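Local coordinates for protein spectinomycin phosphotransferase (Legionella pneumophila, PDB 3I1A) that probably transfers a phosphate group from a nucleotide to the antibiotic spectinomycin, giving resistance to the drug, and has a protein-kinase-like fold, at residues Leu63-Ile66 / Arg67-Asp71; Ile135-Gln138 / Gln139-Lys143. All coordinates share one frame; numbering follows the deposited sequence.

Contact 1 comes first along the chain and closes successive turns inside helix 61-71, which follows strand 48-55 of the five-stranded antiparallel sheet. The chain then runs through strands 90-91 and 95-101 and helix 115-129 before contact 2 closes the turn that leads from helix 135-138 into strand 142-143. The two are in series and neither nests in nor crosses the other. The centres of contact 1 and contact 2 are about 13 Å apart, and their side chains meet. Ile137 packs on Ser64, Ile65 and Arg67, and Ile137 CG2 lies 3.6 Å from Ile65 CD1. Together they join helix 61-71 to the short helix 135-138 and, through strand 142-143, to the three-stranded mixed sheet.

Contact 1: Leu63-Ile66 / Arg67-Asp71; sequences LSII and RLLHD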
loop_
_atom_site.group_PDB
_atom_site.type_symbol
_atom_site.label_atom_id
_atom_site.label_comp_id
_atom_site.label_asym_id
_atom_site.label_seq_id
_atom_site.Cartn_x
_atom_site.Cartn_y
_atom_site.Cartn_z
ATOM N N LEU A 63 -6.998 4.449 11.683
ATOM C CA LEU A 63 -8.081 4.075 12.584
ATOM C C LEU A 63 -9.396 4.743 12.226
ATOM O O LEU A 63 -10.455 4.144 12.357
ATOM C CB LEU A 63 -7.683 4.369 14.039
ATOM C CG LEU A 63 -6.461 3.538 14.476
ATOM C CD1 LEU A 63 -5.941 4.042 15.815
ATOM C CD2 LEU A 63 -6.838 2.071 14.572
ATOM N N SER A 64 -9.331 5.990 11.775
ATOM C CA SER A 64 -10.542 6.707 11.384
ATOM C C SER A 64 -11.200 6.026 10.189
ATOM O O SER A 64 -12.412 5.833 10.155
ATOM C CB SER A 64 -10.210 8.148 11.005
ATOM O OG SER A 64 -11.379 8.840 10.595
ATOM N N ILE A 65 -10.391 5.661 9.202
ATOM C CA ILE A 65 -10.931 5.018 8.012
ATOM C C ILE A 65 -11.398 3.592 8.279
ATOM O O ILE A 65 -12.423 3.192 7.753
ATOM C CB ILE A 65 -9.906 5.062 6.867
ATOM C CG1 ILE A 65 -9.706 6.522 6.457
ATOM C CG2 ILE A 65 -10.391 4.246 5.669
ATOM C CD1 ILE A 65 -11.008 7.239 6.076
ATOM N N ILE A 66 -10.655 2.856 9.103
ATOM C CA ILE A 66 -11.009 1.481 9.450
ATOM C C ILE A 66 -12.363 1.517 10.147
ATOM O O ILE A 66 -13.221 0.673 9.883
ATOM C CB ILE A 66 -9.959 0.844 10.418
ATOM C CG1 ILE A 66 -8.654 0.557 9.668
ATOM C CG2 ILE A 66 -10.505 -0.440 11.032
ATOM C CD1 ILE A 66 -8.817 -0.374 8.498
ATOM N N ARG A 67 -12.556 2.502 11.025
ATOM C CA ARG A 67 -13.835 2.626 11.729
ATOM C C ARG A 67 -14.955 2.962 10.743
ATOM O O ARG A 67 -16.037 2.368 10.784
ATOM C CB ARG A 67 -13.767 3.708 12.812
ATOM C CG ARG A 67 -15.086 3.854 13.551
ATOM C CD ARG A 67 -15.368 5.278 13.937
ATOM N NE ARG A 67 -16.124 6.017 12.924
ATOM C CZ ARG A 67 -15.597 6.859 12.034
ATOM N NH1 ARG A 67 -14.283 7.086 12.008
ATOM N NH2 ARG A 67 -16.395 7.496 11.183
ATOM N N LEU A 68 -14.703 3.899 9.832
ATOM C CA LEU A 68 -15.729 4.263 8.855
ATOM C C LEU A 68 -16.139 3.046 8.020
ATOM O O LEU A 68 -17.325 2.813 7.817
ATOM C CB LEU A 68 -15.218 5.388 7.943
ATOM C CG LEU A 68 -16.102 5.792 6.762
ATOM C CD1 LEU A 68 -17.426 6.324 7.239
ATOM C CD2 LEU A 68 -15.381 6.850 5.945
ATOM N N LEU A 69 -15.168 2.262 7.551
ATOM C CA LEU A 69 -15.499 1.071 6.763
ATOM C C LEU A 69 -16.238 0.044 7.640
ATOM O O LEU A 69 -17.178 -0.611 7.188
ATOM C CB LEU A 69 -14.219 0.448 6.168
ATOM C CG LEU A 69 -13.473 1.389 5.209
ATOM C CD1 LEU A 69 -12.160 0.761 4.759
ATOM C CD2 LEU A 69 -14.357 1.755 4.019
ATOM N N HIS A 70 -15.802 -0.086 8.891
ATOM C CA HIS A 70 -16.419 -1.029 9.818
ATOM C C HIS A 70 -17.899 -0.708 9.989
ATOM O O HIS A 70 -18.757 -1.581 9.808
ATOM C CB HIS A 70 -15.686 -0.977 11.164
ATOM C CG HIS A 70 -16.292 -1.840 12.230
ATOM N ND1 HIS A 70 -17.303 -1.401 13.058
ATOM C CD2 HIS A 70 -16.032 -3.115 12.598
ATOM C CE1 HIS A 70 -17.642 -2.372 13.889
ATOM N NE2 HIS A 70 -16.884 -3.423 13.630
ATOM N N ASP A 71 -18.192 0.546 10.329
ATOM C CA ASP A 71 -19.581 0.983 10.541
ATOM C C ASP A 71 -20.381 0.998 9.253
ATOM O O ASP A 71 -21.611 0.897 9.276
ATOM C CB ASP A 71 -19.625 2.382 11.180
ATOM C CG ASP A 71 -19.150 2.383 12.623
ATOM O OD1 ASP A 71 -18.780 1.309 13.148
ATOM O OD2 ASP A 71 -19.142 3.465 13.247
#
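Arg67 opens the second half of a regular alpha helix and meets both Leu63 and Ser64 one turn back. The helix, 61-71, belongs to the kinase-like fold of this phosphotransferase. It follows strand 48-55, which carries the ADP-binding Lys52, a place that matches the helix called alphaC in protein kinases. Arg67 N donates to Leu63 O at 3.0 Å. The arginine chain leaves with CG anti to the backbone N (chi1 180°), then bends at chi2 and chi3. This brings the guanidinium back along the helix. Arg67 NH1 comes to 2.9 Å from Ser64 O, but the angle is poor for a hydrogen bond. In one of its two conformers, Ser64 OG lies at the guanidinium edge, in its plane. Arg67 NE also faces Asp71 OD2 in a long salt bridge.

Leu68 N donates to Ser64 O. The Leu68 side chain touches Ile65 lightly, Leu68 CD2 to Ile65 CD1 at 4.4 Å.

Leu69 N bonds to Ile65 O with an N-H...O angle of 167°, the straightest of the four backbone bonds between the segments. Leu69 CG rests 3.3 Å from the same Ile65 O. Leu69 CD1 reaches CG2 of Ile65 at 4.0 Å, and the two side chains cross at a slant. Both also touch Leu208 of strand 207-209, so this side of the helix is buried.

His70 N donates to Ile66 O. The His70 side chain turns away from the first segment and packs edge-to-face on Phe79, a residue that Ile66 touches as well. Asp71 N returns to Arg67 O and continues the helical pattern. The Asp71 carboxylate also takes the ring hydrogen of His70: His70 ND1 to Asp71 OD1 is 3.1 Å, with OD1 1° out of the ring plane.

Contact 2: Ile135-Gln138 / Gln139-Lys143; sequences ISIQ and QQLRK
Gln139 folds back on Ile135 and Ser136 at the end of the short helix 135-138. Its N donates to Ile135 O at 3.0 Å. CB lies near the carbonyl oxygens of both residues. Gln139 CG, anti to the carbonyl carbon at chi1 -68°, comes to 3.3 Å from Ile135 O. The chain then runs extended, and CD passes close to Ile135 CG2. At the tip, Gln139 OE1 lies 3.8 Å from Ile135 CG2. The two side chains cross at an angle. NE2 donates to a water, which in turn donates to Ser136 O. This water links the amide to a carbonyl near the helix end.

The next residues tighten the turn. Ile137 O accepts from Gln140 N at 2.9 Å, with the donor above the carbonyl plane, and more weakly from Leu141 N. Leu141 N also donates to Gln138 O, from well above the plane of the Gln138 carbonyl. Leu141 points toward the helix and lies alongside Ile137, Leu141 CD1 to Ile137 CG2 at 4.1 Å. Both side chains also pack on helix 61-71.

Lys143 bends at chi2 and chi3, which carries NZ back to the turn. Lys143 NZ donates to Leu141 O at 2.7 Å, in the carbonyl plane, and also sits 2.7 Å from Gln138 O. Gln138 NE2 donates to Val133 O.

Bonding thus shifts from i+4 to i at Gln139 to i+3 to i at Gln140 and Leu141. This is a 3-10-like tightening where the chain leaves the helix for the short, weakly bonded strand 142-143, which pairs parallel with strand 235-237 at the edge of the mixed sheet in the kinase-like fold.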
loop_
_atom_site.group_PDB
_atom_site.type_symbol
_atom_site.label_atom_id
_atom_site.label_comp_id
_atom_site.label_asym_id
_atom_site.label_seq_id
_atom_site.Cartn_x
_atom_site.Cartn_y
_atom_site.Cartn_z
ATOM N N ILE A 135 -17.452 14.976 6.227
ATOM C CA ILE A 135 -16.540 16.073 6.000
ATOM C C ILE A 135 -15.375 16.096 6.990
ATOM O O ILE A 135 -14.261 16.394 6.594
ATOM C CB ILE A 135 -17.277 17.419 6.026
ATOM C CG1 ILE A 135 -18.270 17.481 4.867
ATOM C CG2 ILE A 135 -16.279 18.567 5.877
ATOM C CD1 ILE A 135 -17.608 17.418 3.493
ATOM N N SER A 136 -15.623 15.766 8.258
ATOM C CA SER A 136 -14.570 15.770 9.271
ATOM C C SER A 136 -13.445 14.846 8.847
ATOM O O SER A 136 -12.266 15.151 9.045
ATOM C CB SER A 136 -15.109 15.328 10.643
ATOM O OG SER A 136 -15.591 13.985 10.623
ATOM N N ILE A 137 -13.807 13.711 8.257
ATOM C CA ILE A 137 -12.803 12.762 7.805
ATOM C C ILE A 137 -12.189 13.205 6.475
ATOM O O ILE A 137 -11.008 12.985 6.257
ATOM C CB ILE A 137 -13.407 11.347 7.701
ATOM C CG1 ILE A 137 -13.827 10.912 9.115
ATOM C CG2 ILE A 137 -12.390 10.363 7.076
ATOM C CD1 ILE A 137 -14.622 9.615 9.187
ATOM N N GLN A 138 -12.979 13.823 5.597
ATOM C CA GLN A 138 -12.429 14.306 4.320
ATOM C C GLN A 138 -11.274 15.273 4.601
ATOM O O GLN A 138 -10.270 15.289 3.884
ATOM C CB GLN A 138 -13.487 15.033 3.488
ATOM C CG GLN A 138 -14.528 14.105 2.857
ATOM C CD GLN A 138 -15.467 14.813 1.894
ATOM O OE1 GLN A 138 -15.042 15.668 1.098
ATOM N NE2 GLN A 138 -16.753 14.442 1.939
ATOM N N GLN A 139 -11.422 16.060 5.666
ATOM C CA GLN A 139 -10.411 17.054 6.040
ATOM C C GLN A 139 -9.129 16.401 6.528
ATOM O O GLN A 139 -8.069 17.029 6.519
ATOM C CB GLN A 139 -10.980 17.998 7.111
ATOM C CG GLN A 139 -12.112 18.900 6.583
ATOM C CD GLN A 139 -12.861 19.657 7.678
ATOM O OE1 GLN A 139 -13.518 20.666 7.408
ATOM N NE2 GLN A 139 -12.783 19.163 8.914
ATOM N N GLN A 140 -9.225 15.133 6.931
ATOM C CA GLN A 140 -8.078 14.366 7.416
ATOM C C GLN A 140 -7.395 13.549 6.322
ATOM O O GLN A 140 -6.277 13.062 6.513
ATOM C CB GLN A 140 -8.524 13.407 8.528
ATOM C CG GLN A 140 -9.303 14.060 9.634
ATOM C CD GLN A 140 -8.498 15.087 10.397
ATOM O OE1 GLN A 140 -8.010 16.075 9.830
ATOM N NE2 GLN A 140 -8.357 14.868 11.704
ATOM N N LEU A 141 -8.060 13.384 5.179
ATOM C CA LEU A 141 -7.494 12.607 4.075
ATOM C C LEU A 141 -6.651 13.440 3.127
ATOM O O LEU A 141 -6.997 14.582 2.814
ATOM C CB LEU A 141 -8.637 11.945 3.269
ATOM C CG LEU A 141 -9.296 10.773 3.991
ATOM C CD1 LEU A 141 -10.652 10.454 3.337
ATOM C CD2 LEU A 141 -8.336 9.575 3.948
ATOM N N ARG A 142 -5.539 12.874 2.678
ATOM C CA ARG A 142 -4.711 13.555 1.716
ATOM C C ARG A 142 -5.490 13.524 0.398
ATOM O O ARG A 142 -6.252 12.576 0.123
ATOM C CB ARG A 142 -3.365 12.849 1.580
ATOM C CG ARG A 142 -3.444 11.412 1.149
ATOM C CD ARG A 142 -2.183 10.697 1.561
ATOM N NE ARG A 142 -2.180 9.330 1.054
ATOM C CZ ARG A 142 -1.715 8.988 -0.137
ATOM N NH1 ARG A 142 -1.212 9.918 -0.942
ATOM N NH2 ARG A 142 -1.732 7.718 -0.519
ATOM N N LYS A 143 -5.326 14.582 -0.388
ATOM C CA LYS A 143 -6.008 14.707 -1.666
ATOM C C LYS A 143 -5.036 14.541 -2.828
ATOM O O LYS A 143 -3.876 14.951 -2.742
ATOM C CB LYS A 143 -6.669 16.092 -1.765
ATOM C CG LYS A 143 -8.182 16.159 -1.500
ATOM C CD LYS A 143 -8.571 15.841 -0.079
ATOM C CE LYS A 143 -8.138 16.931 0.888
ATOM N NZ LYS A 143 -8.648 16.614 2.243
HETATM O O HOH W 1 -11.421 17.084 10.699
#